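Long-range contact in phosphoglycerol transferase GacH (Streptococcus pyogenes MGAS5005, PDB 6DGM), which probably transfers glycerol phosphate onto the rhamnose polysaccharide of the streptococcal cell wall, using a metal-dependent catalytic domain that this chain represents: residues 100-105 and 358-362. Sequence-based numbering, arbitrary orientation.
Sequences LPFYNF and LKNIQ
Gln362 pushes its side-chain amide into the turn formed by residues 100-105, where an amide suits because it offers a donor and an acceptor at once. With CG anti to the backbone N (chi1 -177°) and the chain extended beyond, NE2 leaves the helix far enough to give a hydrogen bond to Pro101 O at 2.9 Å. That carbonyl also accepts from Asn104 N, the two donors arriving from opposite faces of its plane. Asn104 ND2, whose stronger partner is Gln355 OE1 on the same helix as Gln362, also donates to Gln362 OE1 over 3.1 Å, the amide planes turned 52° apart. This C-terminal helix, 349-365, meets the loop after helix 89-98 in the alkaline-phosphatase-like α/β domain of the LTA synthase type, away from the metal and ligand sites.

Apolar groups flank Gln362 as well. Phe105 offers a ring face to Gln362 NE2, 3.3 Å above the plane and offset toward the rim, while Leu100 CD2 packs on the aliphatic CB and CG of Gln362. Pro101 CG touches the Leu358 CD2 methyl at 3.7 Å, nonpolar groups fitting two buried residues. CE of the extended Lys359 chain comes to 3.2 Å from Asn104 OD1, the side chains crossing at about a right angle.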
# COMPACT_ATOMS: atom_id res chain seq x y z
N LEU A 100 -5.04 -1.68 -9.38
CA LEU A 100 -5.54 -0.81 -10.44
C LEU A 100 -5.22 0.65 -10.09
O LEU A 100 -5.67 1.13 -9.04
CB LEU A 100 -7.05 -0.99 -10.57
CG LEU A 100 -7.51 -2.40 -10.97
CD1 LEU A 100 -9.02 -2.52 -10.94
CD2 LEU A 100 -6.96 -2.79 -12.35
N PRO A 101 -4.44 1.36 -10.90
CA PRO A 101 -4.02 2.71 -10.49
C PRO A 101 -5.13 3.74 -10.57
O PRO A 101 -5.88 3.84 -11.54
CB PRO A 101 -2.88 3.05 -11.45
CG PRO A 101 -3.11 2.17 -12.65
CD PRO A 101 -3.77 0.92 -12.14
N PHE A 102 -5.17 4.58 -9.53
CA PHE A 102 -6.08 5.71 -9.48
C PHE A 102 -5.86 6.64 -10.67
O PHE A 102 -6.82 7.22 -11.19
CB PHE A 102 -5.82 6.46 -8.17
CG PHE A 102 -6.93 7.38 -7.73
CD1 PHE A 102 -8.12 7.49 -8.42
CD2 PHE A 102 -6.77 8.12 -6.57
CE1 PHE A 102 -9.13 8.34 -7.96
CE2 PHE A 102 -7.76 8.96 -6.11
CZ PHE A 102 -8.94 9.07 -6.81
N TYR A 103 -4.62 6.78 -11.13
CA TYR A 103 -4.33 7.71 -12.20
C TYR A 103 -4.98 7.33 -13.52
O TYR A 103 -5.01 8.18 -14.42
CB TYR A 103 -2.82 7.92 -12.37
CG TYR A 103 -1.98 6.72 -12.70
CD1 TYR A 103 -2.10 6.08 -13.94
CD2 TYR A 103 -1.02 6.25 -11.82
CE1 TYR A 103 -1.34 4.99 -14.25
CE2 TYR A 103 -0.24 5.17 -12.13
CZ TYR A 103 -0.40 4.53 -13.36
OH TYR A 103 0.36 3.43 -13.69
N ASN A 104 -5.50 6.11 -13.66
CA ASN A 104 -6.21 5.71 -14.86
C ASN A 104 -7.72 5.89 -14.76
O ASN A 104 -8.41 5.77 -15.77
CB ASN A 104 -5.90 4.27 -15.24
CG ASN A 104 -4.55 4.13 -15.91
OD1 ASN A 104 -4.01 5.11 -16.43
ND2 ASN A 104 -4.03 2.90 -15.93
N PHE A 105 -8.23 6.21 -13.57
CA PHE A 105 -9.65 6.50 -13.45
C PHE A 105 -9.90 7.97 -13.74
O PHE A 105 -8.98 8.79 -13.83
CB PHE A 105 -10.14 6.14 -12.05
CG PHE A 105 -10.24 4.67 -11.79
CD1 PHE A 105 -11.16 3.88 -12.47
CD2 PHE A 105 -9.40 4.06 -10.89
CE1 PHE A 105 -11.25 2.52 -12.22
CE2 PHE A 105 -9.48 2.71 -10.63
CZ PHE A 105 -10.39 1.94 -11.29
N LEU A 358 -3.02 -2.19 -19.75
CA LEU A 358 -3.60 -2.06 -18.42
C LEU A 358 -4.96 -1.38 -18.45
O LEU A 358 -5.89 -1.84 -17.78
CB LEU A 358 -2.63 -1.31 -17.51
CG LEU A 358 -3.14 -1.06 -16.10
CD1 LEU A 358 -3.42 -2.36 -15.38
CD2 LEU A 358 -2.15 -0.21 -15.30
N LYS A 359 -5.10 -0.28 -19.21
CA LYS A 359 -6.36 0.45 -19.22
C LYS A 359 -7.50 -0.41 -19.75
O LYS A 359 -8.63 -0.34 -19.24
CB LYS A 359 -6.23 1.73 -20.05
CG LYS A 359 -5.37 2.81 -19.40
CD LYS A 359 -5.04 3.95 -20.35
CE LYS A 359 -4.17 4.98 -19.65
NZ LYS A 359 -3.72 6.06 -20.55
N ASN A 360 -7.24 -1.24 -20.76
CA ASN A 360 -8.28 -2.12 -21.27
C ASN A 360 -8.73 -3.12 -20.21
O ASN A 360 -9.93 -3.36 -20.05
CB ASN A 360 -7.83 -2.80 -22.56
CG ASN A 360 -8.10 -1.95 -23.78
OD1 ASN A 360 -9.25 -1.73 -24.15
ND2 ASN A 360 -7.04 -1.44 -24.40
N ILE A 361 -7.78 -3.70 -19.47
CA ILE A 361 -8.12 -4.62 -18.39
C ILE A 361 -8.89 -3.89 -17.29
O ILE A 361 -9.91 -4.37 -16.78
CB ILE A 361 -6.84 -5.27 -17.83
CG1 ILE A 361 -6.16 -6.14 -18.90
CG2 ILE A 361 -7.16 -6.08 -16.54
CD1 ILE A 361 -7.01 -7.29 -19.43
N GLN A 362 -8.38 -2.72 -16.90
CA GLN A 362 -8.96 -1.94 -15.82
C GLN A 362 -10.37 -1.49 -16.16
O GLN A 362 -11.27 -1.53 -15.31
CB GLN A 362 -8.05 -0.73 -15.61
CG GLN A 362 -8.41 0.20 -14.47
CD GLN A 362 -7.26 1.12 -14.09
OE1 GLN A 362 -6.17 1.04 -14.67
NE2 GLN A 362 -7.50 2.01 -13.14